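Local coordinates for protein probable arylamine n-acetyl transferase (PDB 4GUZ) that probably transfers an acetyl group from acetyl-coenzyme A to arylamines, at residues 45-57 with 266-280. Residues are numbered along the deposited sequence; the frame is centred on the assembly and turned at random.
Sequences NIKWENLDAVLHK and GIELGADDSTLLLER
Leu55 is the knob that helix 271-280 receives, its CD2 dropping onto the backbone 3.5 Å from Leu277 N and 3.6 Å from Asp273 O, in a hollow walled by Leu276 CB and CG and by Leu277 CB. The other methyl, CD1, meets Leu269 CD2 tip to tip at 3.9 Å and brushes Asp273 CB. A forked leucine suits the place because each methyl serves a different wall. One turn earlier, Leu51 splits in the same way: CD1 lies against Leu269 CD1, while CD2 meets Leu277 CD1, Leu51 and Leu277 crossing nearly at a right angle. With the axes of helices 51-56 and 271-280 at 76°, the overlap is short, and the loop 266-270 carries the packing on toward strand 48-49. In this arylamine N-acetyltransferase the contact thus lays the C-terminal helix beside the junction of that sheet-edge strand and the short helix. Ile267 fills the groove between Glu49 and Leu51, CD1 3.8 Å from Glu49 CG and CG2 against Leu51 CD1, and also touches Val222 of the neighbouring strand. Glu49 OE1 accepts from Leu51 N, and OE2 forms a salt bridge with Arg75. Farther along, the CE methylene of Lys47, next to its ammonium group, rests 3.3 Å from Gly266 O; glycine suits both the positive phi and the tight fit. At the opposite end Arg280 bends at chi2 (-81°), and NE gives Val54 O a nearly straight 2.9 Å hydrogen bond; the oxygen lies in the guanidinium plane, though NE is tilted from the carbonyl plane. On the exposed flank, His56 NE2 makes a weak hydrogen bond to Asp273 OD1.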
ATOM      1  N   ASN A  45      -6.861   7.255  -4.964  1.00 19.44           N
ATOM      2  CA  ASN A  45      -7.861   7.800  -4.038  1.00 18.63           C
ATOM      3  C   ASN A  45      -7.843   7.230  -2.604  1.00 21.28           C
ATOM      4  O   ASN A  45      -8.155   7.969  -1.666  1.00 19.55           O
ATOM      5  CB  ASN A  45      -9.245   7.596  -4.636  1.00 18.47           C
ATOM      6  CG  ASN A  45      -9.420   8.347  -5.936  1.00 34.58           C
ATOM      7  OD1 ASN A  45      -9.568   9.569  -5.953  1.00 31.04           O
ATOM      8  ND2 ASN A  45      -9.389   7.640  -7.051  1.00 19.74           N
ATOM      9  N   ILE A  46      -7.506   5.945  -2.412  1.00 17.87           N
ATOM     10  CA  ILE A  46      -7.473   5.406  -1.037  1.00 15.76           C
ATOM     11  C   ILE A  46      -6.235   5.969  -0.370  1.00 18.98           C
ATOM     12  O   ILE A  46      -5.138   5.836  -0.902  1.00 18.83           O
ATOM     13  CB  ILE A  46      -7.525   3.855  -0.979  1.00 17.81           C
ATOM     14  CG1 ILE A  46      -8.693   3.262  -1.837  1.00 18.27           C
ATOM     15  CG2 ILE A  46      -7.556   3.364   0.475  1.00 17.65           C
ATOM     16  CD1 ILE A  46     -10.132   3.450  -1.284  1.00 21.80           C
ATOM     17  N   LYS A  47      -6.419   6.608   0.793  1.00 16.42           N
ATOM     18  CA  LYS A  47      -5.337   7.305   1.471  1.00 15.45           C
ATOM     19  C   LYS A  47      -4.402   6.336   2.152  1.00 18.40           C
ATOM     20  O   LYS A  47      -4.801   5.205   2.455  1.00 18.61           O
ATOM     21  CB  LYS A  47      -5.900   8.360   2.426  1.00 17.45           C
ATOM     22  CG  LYS A  47      -6.469   9.574   1.698  1.00 27.72           C
ATOM     23  CD  LYS A  47      -7.512  10.305   2.530  1.00 30.68           C
ATOM     24  CE  LYS A  47      -8.132  11.489   1.819  1.00 44.06           C
ATOM     25  NZ  LYS A  47      -8.877  11.109   0.588  1.00 58.85           N
ATOM     26  N   TRP A  48      -3.143   6.753   2.354  1.00 15.35           N
ATOM     27  CA  TRP A  48      -2.131   5.876   2.946  1.00 13.91           C
ATOM     28  C   TRP A  48      -1.534   6.520   4.176  1.00 17.73           C
ATOM     29  O   TRP A  48      -0.975   7.605   4.095  1.00 16.08           O
ATOM     30  CB  TRP A  48      -1.035   5.509   1.931  1.00 12.53           C
ATOM     31  CG  TRP A  48      -0.273   4.256   2.297  1.00 13.69           C
ATOM     32  CD1 TRP A  48      -0.432   3.021   1.748  1.00 16.07           C
ATOM     33  CD2 TRP A  48       0.701   4.105   3.354  1.00 13.71           C
ATOM     34  NE1 TRP A  48       0.438   2.127   2.328  1.00 15.36           N
ATOM     35  CE2 TRP A  48       1.100   2.750   3.361  1.00 16.68           C
ATOM     36  CE3 TRP A  48       1.280   4.983   4.291  1.00 15.27           C
ATOM     37  CZ2 TRP A  48       2.063   2.258   4.249  1.00 16.66           C
ATOM     38  CZ3 TRP A  48       2.204   4.485   5.199  1.00 16.51           C
ATOM     39  CH2 TRP A  48       2.603   3.143   5.159  1.00 17.20           C
ATOM     40  N   GLU A  49      -1.659   5.849   5.327  1.00 16.35           N
ATOM     41  CA  GLU A  49      -1.141   6.326   6.618  1.00 16.10           C
ATOM     42  C   GLU A  49      -1.146   5.200   7.649  1.00 19.46           C
ATOM     43  O   GLU A  49      -1.838   4.201   7.461  1.00 19.20           O
ATOM     44  CB  GLU A  49      -1.959   7.531   7.124  1.00 17.65           C
ATOM     45  CG  GLU A  49      -3.442   7.240   7.154  1.00 26.28           C
ATOM     46  CD  GLU A  49      -4.175   7.524   8.448  1.00 29.97           C
ATOM     47  OE1 GLU A  49      -3.692   7.100   9.521  1.00 25.20           O
ATOM     48  OE2 GLU A  49      -5.268   8.127   8.376  1.00 20.85           O
ATOM     49  N   ASN A  50      -0.412   5.388   8.752  1.00 17.54           N
ATOM     50  CA  ASN A  50      -0.263   4.413   9.843  1.00 17.52           C
ATOM     51  C   ASN A  50      -0.643   5.019  11.204  1.00 22.71           C
ATOM     52  O   ASN A  50      -0.154   4.526  12.230  1.00 23.79           O
ATOM     53  CB  ASN A  50       1.223   3.978   9.903  1.00 14.81           C
ATOM     54  CG  ASN A  50       2.143   5.085  10.419  1.00 29.66           C
ATOM     55  OD1 ASN A  50       1.858   6.292  10.292  1.00 19.88           O
ATOM     56  ND2 ASN A  50       3.215   4.702  11.102  1.00 23.66           N
ATOM     57  N   LEU A  51      -1.457   6.108  11.225  1.00 19.08           N
ATOM     58  CA  LEU A  51      -1.720   6.855  12.453  1.00 19.08           C
ATOM     59  C   LEU A  51      -2.423   6.040  13.544  1.00 25.71           C
ATOM     60  O   LEU A  51      -2.216   6.346  14.712  1.00 25.54           O
ATOM     61  CB  LEU A  51      -2.452   8.191  12.207  1.00 18.16           C
ATOM     62  CG  LEU A  51      -1.716   9.186  11.265  1.00 21.21           C
ATOM     63  CD1 LEU A  51      -2.597  10.400  10.902  1.00 20.34           C
ATOM     64  CD2 LEU A  51      -0.388   9.626  11.837  1.00 23.22           C
ATOM     65  N   ASP A  52      -3.152   4.959  13.187  1.00 22.75           N
ATOM     66  CA  ASP A  52      -3.768   4.080  14.171  1.00 21.62           C
ATOM     67  C   ASP A  52      -2.708   3.327  14.945  1.00 28.49           C
ATOM     68  O   ASP A  52      -2.867   3.144  16.157  1.00 29.93           O
ATOM     69  CB  ASP A  52      -4.749   3.112  13.503  1.00 23.52           C
ATOM     70  CG  ASP A  52      -6.102   3.721  13.209  1.00 25.59           C
ATOM     71  OD1 ASP A  52      -6.306   4.920  13.535  1.00 25.48           O
ATOM     72  OD2 ASP A  52      -6.938   3.025  12.613  1.00 26.81           O
ATOM     73  N   ALA A  53      -1.615   2.918  14.276  1.00 24.90           N
ATOM     74  CA  ALA A  53      -0.506   2.197  14.918  1.00 24.78           C
ATOM     75  C   ALA A  53       0.296   3.124  15.806  1.00 29.18           C
ATOM     76  O   ALA A  53       0.705   2.728  16.906  1.00 27.81           O
ATOM     77  CB  ALA A  53       0.404   1.558  13.868  1.00 25.48           C
ATOM     78  N   VAL A  54       0.499   4.375  15.346  1.00 25.52           N
ATOM     79  CA  VAL A  54       1.252   5.365  16.112  1.00 25.49           C
ATOM     80  C   VAL A  54       0.474   5.755  17.378  1.00 30.13           C
ATOM     81  O   VAL A  54       1.089   5.873  18.436  1.00 30.54           O
ATOM     82  CB  VAL A  54       1.621   6.603  15.252  1.00 29.06           C
ATOM     83  CG1 VAL A  54       2.453   7.607  16.047  1.00 28.62           C
ATOM     84  CG2 VAL A  54       2.371   6.177  13.986  1.00 28.53           C
ATOM     85  N   LEU A  55      -0.864   5.908  17.274  1.00 27.93           N
ATOM     86  CA  LEU A  55      -1.729   6.325  18.386  1.00 29.27           C
ATOM     87  C   LEU A  55      -2.220   5.176  19.275  1.00 34.18           C
ATOM     88  O   LEU A  55      -2.466   5.418  20.456  1.00 34.49           O
ATOM     89  CB  LEU A  55      -2.968   7.093  17.864  1.00 29.68           C
ATOM     90  CG  LEU A  55      -2.732   8.419  17.091  1.00 35.55           C
ATOM     91  CD1 LEU A  55      -3.934   8.768  16.224  1.00 36.30           C
ATOM     92  CD2 LEU A  55      -2.463   9.570  18.025  1.00 37.89           C
ATOM     93  N   HIS A  56      -2.440   3.965  18.721  1.00 31.08           N
ATOM     94  CA  HIS A  56      -3.036   2.872  19.496  1.00 31.35           C
ATOM     95  C   HIS A  56      -2.309   1.505  19.422  1.00 33.58           C
ATOM     96  O   HIS A  56      -2.743   0.587  20.128  1.00 32.06           O
ATOM     97  CB  HIS A  56      -4.508   2.677  19.069  1.00 32.96           C
ATOM     98  CG  HIS A  56      -5.327   3.936  19.072  1.00 36.89           C
ATOM     99  ND1 HIS A  56      -5.495   4.691  20.225  1.00 39.03           N
ATOM    100  CD2 HIS A  56      -5.986   4.540  18.054  1.00 39.38           C
ATOM    101  CE1 HIS A  56      -6.230   5.732  19.868  1.00 38.80           C
ATOM    102  NE2 HIS A  56      -6.562   5.678  18.573  1.00 39.30           N
ATOM    103  N   LYS A  57      -1.220   1.361  18.611  1.00 28.93           N
ATOM    104  CA  LYS A  57      -0.463   0.101  18.455  1.00 29.09           C
ATOM    105  C   LYS A  57      -1.406  -1.047  17.998  1.00 33.17           C
ATOM    106  O   LYS A  57      -1.143  -2.228  18.272  1.00 30.20           O
ATOM    107  CB  LYS A  57       0.282  -0.285  19.763  1.00 32.23           C
ATOM    108  CG  LYS A  57       1.224   0.796  20.317  1.00 36.84           C
ATOM    109  CD  LYS A  57       2.606   0.781  19.653  1.00 32.98           C
ATOM    110  CE  LYS A  57       3.295   2.124  19.757  1.00 34.97           C
ATOM    111  NZ  LYS A  57       2.490   3.210  19.125  1.00 32.97           N
ATOM    112  N   GLY A 266      -5.600  15.213   2.948  1.00 22.81           N
ATOM    113  CA  GLY A 266      -7.032  15.056   3.200  1.00 22.09           C
ATOM    114  C   GLY A 266      -7.324  14.188   4.407  1.00 25.76           C
ATOM    115  O   GLY A 266      -8.362  13.522   4.450  1.00 27.60           O
ATOM    116  N   ILE A 267      -6.391  14.170   5.385  1.00 20.68           N
ATOM    117  CA  ILE A 267      -6.487  13.401   6.619  1.00 20.76           C
ATOM    118  C   ILE A 267      -6.803  14.348   7.784  1.00 28.83           C
ATOM    119  O   ILE A 267      -6.099  15.340   7.989  1.00 27.43           O
ATOM    120  CB  ILE A 267      -5.198  12.558   6.864  1.00 22.53           C
ATOM    121  CG1 ILE A 267      -5.108  11.432   5.810  1.00 22.83           C
ATOM    122  CG2 ILE A 267      -5.143  11.963   8.291  1.00 21.26           C
ATOM    123  CD1 ILE A 267      -3.748  10.723   5.643  1.00 26.45           C
ATOM    124  N   GLU A 268      -7.846  14.015   8.557  1.00 27.34           N
ATOM    125  CA  GLU A 268      -8.253  14.759   9.751  1.00 28.60           C
ATOM    126  C   GLU A 268      -8.662  13.765  10.810  1.00 33.75           C
ATOM    127  O   GLU A 268      -9.450  12.854  10.527  1.00 31.90           O
ATOM    128  CB  GLU A 268      -9.410  15.734   9.448  1.00 30.50           C
ATOM    129  CG  GLU A 268      -9.109  16.787   8.398  1.00 39.75           C
ATOM    130  CD  GLU A 268     -10.346  17.544   7.960  1.00 61.90           C
ATOM    131  OE1 GLU A 268     -11.067  17.044   7.068  1.00 58.21           O
ATOM    132  OE2 GLU A 268     -10.610  18.623   8.536  1.00 59.39           O
ATOM    133  N   LEU A 269      -8.077  13.888  12.003  1.00 33.18           N
ATOM    134  CA  LEU A 269      -8.370  13.001  13.123  1.00 34.33           C
ATOM    135  C   LEU A 269      -9.429  13.612  14.021  1.00 41.96           C
ATOM    136  O   LEU A 269      -9.704  14.817  13.931  1.00 41.95           O
ATOM    137  CB  LEU A 269      -7.098  12.739  13.947  1.00 34.40           C
ATOM    138  CG  LEU A 269      -5.988  11.905  13.314  1.00 38.80           C
ATOM    139  CD1 LEU A 269      -4.645  12.272  13.906  1.00 38.73           C
ATOM    140  CD2 LEU A 269      -6.234  10.407  13.501  1.00 39.75           C
ATOM    141  N   GLY A 270      -9.990  12.783  14.905  1.00 40.78           N
ATOM    142  CA  GLY A 270     -10.940  13.226  15.919  1.00 41.09           C
ATOM    143  C   GLY A 270     -10.216  14.098  16.926  1.00 45.13           C
ATOM    144  O   GLY A 270      -8.988  13.993  17.058  1.00 44.99           O
ATOM    145  N   ALA A 271     -10.965  14.973  17.634  1.00 41.59           N
ATOM    146  CA  ALA A 271     -10.446  15.934  18.621  1.00 40.62           C
ATOM    147  C   ALA A 271      -9.402  15.319  19.559  1.00 43.74           C
ATOM    148  O   ALA A 271      -8.317  15.892  19.717  1.00 43.78           O
ATOM    149  CB  ALA A 271     -11.590  16.524  19.434  1.00 41.23           C
ATOM    150  N   ASP A 272      -9.703  14.136  20.118  1.00 39.64           N
ATOM    151  CA  ASP A 272      -8.837  13.412  21.050  1.00 38.97           C
ATOM    152  C   ASP A 272      -7.612  12.791  20.368  1.00 39.85           C
ATOM    153  O   ASP A 272      -6.531  12.782  20.962  1.00 37.43           O
ATOM    154  CB  ASP A 272      -9.633  12.321  21.797  1.00 41.31           C
ATOM    155  CG  ASP A 272     -10.737  12.847  22.707  1.00 50.40           C
ATOM    156  OD1 ASP A 272     -10.560  13.941  23.292  1.00 50.26           O
ATOM    157  OD2 ASP A 272     -11.754  12.144  22.870  1.00 57.63           O
ATOM    158  N   ASP A 273      -7.778  12.254  19.142  1.00 37.29           N
ATOM    159  CA  ASP A 273      -6.666  11.659  18.393  1.00 37.05           C
ATOM    160  C   ASP A 273      -5.701  12.742  17.931  1.00 37.92           C
ATOM    161  O   ASP A 273      -4.493  12.515  17.954  1.00 37.33           O
ATOM    162  CB  ASP A 273      -7.163  10.818  17.215  1.00 39.16           C
ATOM    163  CG  ASP A 273      -7.929   9.589  17.655  1.00 50.77           C
ATOM    164  OD1 ASP A 273      -7.314   8.704  18.293  1.00 49.93           O
ATOM    165  OD2 ASP A 273      -9.144   9.507  17.356  1.00 58.55           O
ATOM    166  N   SER A 274      -6.231  13.925  17.563  1.00 33.51           N
ATOM    167  CA  SER A 274      -5.451  15.107  17.176  1.00 33.68           C
ATOM    168  C   SER A 274      -4.561  15.558  18.337  1.00 38.34           C
ATOM    169  O   SER A 274      -3.377  15.829  18.132  1.00 37.67           O
ATOM    170  CB  SER A 274      -6.380  16.250  16.769  1.00 37.55           C
ATOM    171  OG  SER A 274      -7.057  15.972  15.556  1.00 48.12           O
ATOM    172  N   THR A 275      -5.139  15.607  19.566  1.00 35.01           N
ATOM    173  CA  THR A 275      -4.451  15.986  20.799  1.00 34.59           C
ATOM    174  C   THR A 275      -3.327  14.984  21.092  1.00 37.35           C
ATOM    175  O   THR A 275      -2.197  15.393  21.375  1.00 37.57           O
ATOM    176  CB  THR A 275      -5.471  16.073  21.962  1.00 44.23           C
ATOM    177  OG1 THR A 275      -6.509  16.992  21.611  1.00 43.92           O
ATOM    178  CG2 THR A 275      -4.832  16.495  23.283  1.00 41.34           C
ATOM    179  N   LEU A 276      -3.636  13.677  20.995  1.00 33.71           N
ATOM    180  CA  LEU A 276      -2.671  12.600  21.232  1.00 32.93           C
ATOM    181  C   LEU A 276      -1.573  12.596  20.158  1.00 34.07           C
ATOM    182  O   LEU A 276      -0.416  12.321  20.486  1.00 34.87           O
ATOM    183  CB  LEU A 276      -3.389  11.243  21.291  1.00 33.32           C
ATOM    184  CG  LEU A 276      -2.572  10.014  21.730  1.00 38.70           C
ATOM    185  CD1 LEU A 276      -2.018  10.173  23.142  1.00 39.18           C
ATOM    186  CD2 LEU A 276      -3.414   8.751  21.646  1.00 41.80           C
ATOM    187  N   LEU A 277      -1.908  12.923  18.895  1.00 28.97           N
ATOM    188  CA  LEU A 277      -0.891  12.936  17.833  1.00 27.94           C
ATOM    189  C   LEU A 277       0.139  14.035  18.085  1.00 34.82           C
ATOM    190  O   LEU A 277       1.332  13.752  18.014  1.00 34.63           O
ATOM    191  CB  LEU A 277      -1.499  13.048  16.422  1.00 27.67           C
ATOM    192  CG  LEU A 277      -0.494  13.039  15.246  1.00 31.71           C
ATOM    193  CD1 LEU A 277       0.205  11.703  15.096  1.00 31.26           C
ATOM    194  CD2 LEU A 277      -1.159  13.403  13.965  1.00 33.84           C
ATOM    195  N   LEU A 278      -0.318  15.256  18.454  1.00 33.96           N
ATOM    196  CA  LEU A 278       0.531  16.406  18.792  1.00 34.87           C
ATOM    197  C   LEU A 278       1.537  16.047  19.905  1.00 40.31           C
ATOM    198  O   LEU A 278       2.670  16.523  19.867  1.00 39.07           O
ATOM    199  CB  LEU A 278      -0.333  17.614  19.231  1.00 35.14           C
ATOM    200  CG  LEU A 278      -1.143  18.340  18.155  1.00 39.48           C
ATOM    201  CD1 LEU A 278      -2.116  19.338  18.772  1.00 39.04           C
ATOM    202  CD2 LEU A 278      -0.252  19.085  17.210  1.00 41.32           C
ATOM    203  N   GLU A 279       1.121  15.190  20.872  1.00 38.44           N
ATOM    204  CA  GLU A 279       1.953  14.700  21.977  1.00 38.84           C
ATOM    205  C   GLU A 279       3.040  13.786  21.436  1.00 43.97           C
ATOM    206  O   GLU A 279       4.197  13.932  21.835  1.00 44.46           O
ATOM    207  CB  GLU A 279       1.109  13.976  23.049  1.00 40.33           C
ATOM    208  CG  GLU A 279       0.244  14.910  23.884  1.00 53.11           C
ATOM    209  CD  GLU A 279      -0.627  14.282  24.960  1.00 79.50           C
ATOM    210  OE1 GLU A 279      -0.383  13.113  25.340  1.00 71.31           O
ATOM    211  OE2 GLU A 279      -1.548  14.979  25.443  1.00 75.98           O
ATOM    212  N   ARG A 280       2.685  12.874  20.493  1.00 40.65           N
ATOM    213  CA  ARG A 280       3.661  11.989  19.833  1.00 40.81           C
ATOM    214  C   ARG A 280       4.667  12.825  19.016  1.00 46.05           C
ATOM    215  O   ARG A 280       5.864  12.535  19.027  1.00 47.47           O
ATOM    216  CB  ARG A 280       2.965  10.963  18.913  1.00 40.13           C
ATOM    217  CG  ARG A 280       1.993  10.005  19.599  1.00 50.35           C
ATOM    218  CD  ARG A 280       2.684   8.825  20.274  1.00 59.84           C
ATOM    219  NE  ARG A 280       1.748   7.731  20.554  1.00 62.89           N
ATOM    220  CZ  ARG A 280       0.994   7.637  21.648  1.00 70.02           C
ATOM    221  NH1 ARG A 280       1.050   8.575  22.587  1.00 59.06           N
ATOM    222  NH2 ARG A 280       0.176   6.607  21.807  1.00 47.06           N
TER